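Local coordinates for denovo NTF2 (Synthetic construct, PDB 6W40), which is a computationally designed protein of the NTF2-like fold, made in the course of designing proteins with diverse pocket structures, at the interface of chains A and B. Numbering follows the deposited sequence. Chains: chain A/B, Denovo NTF2.

Contacts 1 and 2 sit about 15 Å apart, measured between the centres of their C-alpha atoms, and form two patches of one interface between copies of the same designed chain. Chain A supplies consecutive strands, 74-78 to contact 1 and 67-72 to contact 2. Chain B supplies helix 7-16 and the first residue of the 3-10 turn 17-19 to contact 1, and the loop after that turn to contact 2, so the two patches follow one continuous stretch of chain B. The whole interface departs from exact two-fold symmetry, and the structure alone does not show whether this pairing persists in solution.

Contact 1: the interface of chains A and B. Residues chain A 76-79; chain B 10, 13-14, 17.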
loop_
_atom_site.group_PDB
_atom_site.type_symbol
_atom_site.label_atom_id
_atom_site.label_comp_id
_atom_site.label_asym_id
_atom_site.label_seq_id
_atom_site.Cartn_x
_atom_site.Cartn_y
_atom_site.Cartn_z
ATOM N N LYS A 76 9.835 -3.276 2.908
ATOM C CA LYS A 76 10.549 -2.780 4.075
ATOM C C LYS A 76 10.473 -1.262 4.094
ATOM O O LYS A 76 10.682 -0.614 3.063
ATOM C CB LYS A 76 12.009 -3.242 4.070
ATOM C CG LYS A 76 12.188 -4.716 4.390
ATOM C CD LYS A 76 11.764 -5.017 5.818
ATOM C CE LYS A 76 11.821 -6.505 6.114
ATOM N NZ LYS A 76 10.849 -7.261 5.280
ATOM N N LEU A 77 10.170 -0.701 5.260
ATOM C CA LEU A 77 10.102 0.743 5.454
ATOM C C LEU A 77 11.312 1.162 6.279
ATOM O O LEU A 77 11.406 0.834 7.466
ATOM C CB LEU A 77 8.798 1.142 6.140
ATOM C CG LEU A 77 7.984 2.231 5.440
ATOM C CD1 LEU A 77 7.685 1.824 4.005
ATOM C CD2 LEU A 77 6.695 2.509 6.200
ATOM N N ILE A 78 12.236 1.882 5.648
ATOM C CA ILE A 78 13.479 2.281 6.298
ATOM C C ILE A 78 13.553 3.799 6.333
ATOM O O ILE A 78 14.156 4.423 5.453
ATOM C CB ILE A 78 14.700 1.685 5.576
ATOM C CG1 ILE A 78 14.457 0.212 5.248
ATOM C CG2 ILE A 78 15.948 1.842 6.430
ATOM C CD1 ILE A 78 15.519 -0.399 4.368
ATOM N N GLY A 79 12.937 4.402 7.345
ATOM C CA GLY A 79 12.920 5.845 7.459
ATOM C C GLY A 79 12.117 6.512 6.362
ATOM O O GLY A 79 10.883 6.506 6.395
ATOM N N ASP B 10 8.278 0.626 12.685
ATOM C CA ASP B 10 8.378 0.178 11.300
ATOM C C ASP B 10 7.770 -1.207 11.119
ATOM O O ASP B 10 7.090 -1.466 10.119
ATOM C CB ASP B 10 9.837 0.187 10.843
ATOM C CG ASP B 10 10.357 1.588 10.574
ATOM O OD1 ASP B 10 10.870 2.230 11.515
ATOM O OD2 ASP B 10 10.249 2.052 9.419
ATOM N N GLU B 13 4.070 -0.950 11.034
ATOM C CA GLU B 13 3.641 -0.327 9.787
ATOM C C GLU B 13 3.774 -1.289 8.616
ATOM O O GLU B 13 2.881 -1.364 7.764
ATOM C CB GLU B 13 4.448 0.943 9.535
ATOM C CG GLU B 13 4.182 2.032 10.548
ATOM C CD GLU B 13 2.922 2.810 10.245
ATOM O OE1 GLU B 13 2.673 3.093 9.055
ATOM O OE2 GLU B 13 2.179 3.135 11.194
ATOM N N ILE B 14 4.886 -2.026 8.552
ATOM C CA ILE B 14 5.049 -3.030 7.506
ATOM C C ILE B 14 3.923 -4.052 7.582
ATOM O O ILE B 14 3.363 -4.455 6.556
ATOM C CB ILE B 14 6.436 -3.693 7.608
ATOM C CG1 ILE B 14 7.533 -2.692 7.244
ATOM C CG2 ILE B 14 6.521 -4.913 6.704
ATOM C CD1 ILE B 14 8.936 -3.245 7.384
ATOM N N LYS B 17 0.861 -2.853 5.861
ATOM C CA LYS B 17 0.981 -2.818 4.410
ATOM C C LYS B 17 0.755 -4.175 3.757
ATOM O O LYS B 17 0.845 -4.269 2.528
ATOM C CB LYS B 17 2.348 -2.255 4.018
ATOM C CG LYS B 17 2.493 -0.772 4.335
ATOM C CD LYS B 17 3.819 -0.212 3.849
ATOM C CE LYS B 17 4.982 -0.735 4.672
ATOM N NZ LYS B 17 4.938 -0.254 6.080
#
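Strand 74-78 of chain A meets the N-terminal helix of chain B here, with A:Leu77 facing B:Asp10, B:Ile14 and B:Lys17, residues spaced along one side of the helix and the short 3-10 turn that follows it. A:Leu77 has the most surface hidden in this patch. Its CD1 methyl lies 3.8 Å from CE of B:Lys17, the two side chains crossing at a slant. The lysine chain runs out extended at first, then bends at chi3 and chi4 (-70° and -66°), which carries its amine back beside the leucine: NZ is 3.3 Å from CD2 of A:Leu77.

B:Ile14 comes to the edge of strand 74-78 with its longer branch. CG1 stands beside B:Ile14's own backbone N and CD1 continues outward (chi2 177°), setting that methyl in front of the backbone N-H of A:Leu77, 3.5 Å from the N. The same CD1 touches the aliphatic part of A:Lys76, 3.7 Å from its CD, so the methyl bridges two consecutive strand residues.

One turn earlier in the helix, the carboxylate of B:Asp10 comes up to the carbonyl end of the same leucine, its OD2 2.6 Å from the carbonyl O of A:Leu77. An ionised carboxylate would offer no donor there, so this pairing is doubtful. Within chain B, NZ of B:Lys17 also comes 2.9 Å from the carbonyl O of B:Glu13.

Contact 2: the interface of chains A and B. Residues chain A 71-72; chain B 20-22.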
loop_
_atom_site.group_PDB
_atom_site.type_symbol
_atom_site.label_atom_id
_atom_site.label_comp_id
_atom_site.label_asym_id
_atom_site.label_seq_id
_atom_site.Cartn_x
_atom_site.Cartn_y
_atom_site.Cartn_z
ATOM N N ARG A 71 2.203 -7.021 -7.850
ATOM C CA ARG A 71 1.986 -8.115 -6.908
ATOM C C ARG A 71 3.151 -8.158 -5.927
ATOM O O ARG A 71 4.250 -8.600 -6.275
ATOM C CB ARG A 71 1.843 -9.439 -7.651
ATOM C CG ARG A 71 1.697 -10.645 -6.738
ATOM C CD ARG A 71 0.441 -10.548 -5.888
ATOM N NE ARG A 71 -0.772 -10.580 -6.700
ATOM C CZ ARG A 71 -1.413 -11.693 -7.042
ATOM N NH1 ARG A 71 -0.958 -12.873 -6.642
ATOM N NH2 ARG A 71 -2.510 -11.626 -7.784
ATOM N N ILE A 72 2.910 -7.705 -4.702
ATOM C CA ILE A 72 3.981 -7.459 -3.742
ATOM C C ILE A 72 4.360 -8.756 -3.043
ATOM O O ILE A 72 3.492 -9.505 -2.579
ATOM C CB ILE A 72 3.554 -6.389 -2.727
ATOM C CG1 ILE A 72 3.365 -5.046 -3.430
ATOM C CG2 ILE A 72 4.569 -6.280 -1.602
ATOM C CD1 ILE A 72 2.824 -3.968 -2.535
ATOM N N MET B 20 -2.301 -4.997 1.136
ATOM C CA MET B 20 -2.119 -4.617 -0.256
ATOM C C MET B 20 -0.976 -5.442 -0.853
ATOM O O MET B 20 0.091 -4.940 -1.200
ATOM C CB MET B 20 -1.850 -3.115 -0.375
ATOM C CG MET B 20 -1.275 -2.497 0.897
ATOM S SD MET B 20 -0.970 -0.723 0.783
ATOM C CE MET B 20 -0.798 -0.283 2.509
ATOM N N THR B 21 -1.199 -6.752 -0.980
ATOM C CA THR B 21 -0.230 -7.649 -1.599
ATOM C C THR B 21 -0.895 -8.540 -2.640
ATOM O O THR B 21 -0.434 -9.656 -2.897
ATOM C CB THR B 21 0.485 -8.503 -0.553
ATOM O OG1 THR B 21 -0.481 -9.169 0.270
ATOM C CG2 THR B 21 1.380 -7.639 0.312
ATOM N N GLY B 22 -1.982 -8.066 -3.241
ATOM C CA GLY B 22 -2.689 -8.842 -4.240
ATOM C C GLY B 22 -3.497 -9.977 -3.646
ATOM O O GLY B 22 -4.706 -10.073 -3.873
#
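A:Ile72, at the end of strand 67-72, lies against B:Met20 and B:Thr21 in the loop that follows the 3-10 turn 17-19 of chain B, while A:Arg71 reaches along the same loop to B:Gly22. Starting at CB of A:Ile72, the first neighbour is the methyl of B:Thr21, with CG2 of the threonine 3.9 Å away. The short branch keeps to the same partner: CG2 of A:Ile72 is 4.0 Å from CG2 of B:Thr21. The longer branch heads for the preceding residue of the loop. CG1 approaches the carbonyl O of B:Met20, and an extended second torsion (chi2 175°) sends CD1 on until it is 3.2 Å from that oxygen, a snug methyl-to-carbonyl contact. The two beta-branched side chains cross at about a right angle. B:Thr21 holds its OG1 between its own backbone N and carbonyl carbon (chi1 53°), which leaves the methyl, not the hydroxyl, turned towards the isoleucine.

A:Arg71 works mainly through the middle of its chain. Bends at chi2 and chi3 fold it over the backbone of the loop, and CD comes within 3.2 Å of the carbonyl O of B:Thr21. One bond further, NE sits 3.6 Å from CA of B:Gly22. The guanidinium then turns a face to the glycine, whose carbonyl carbon lies 4.1 Å above the plane and towards its rim. Replacing this arginine with an alanine takes away CD and the guanidinium, and the carbonyl O of B:Thr21 and CA of B:Gly22 would probably lose the packing that CD and NE gave them, opening a gap beside the loop. The patch thus seats the loop of one copy against a strand end of the other, extending the surface that joins the chains in this assembly.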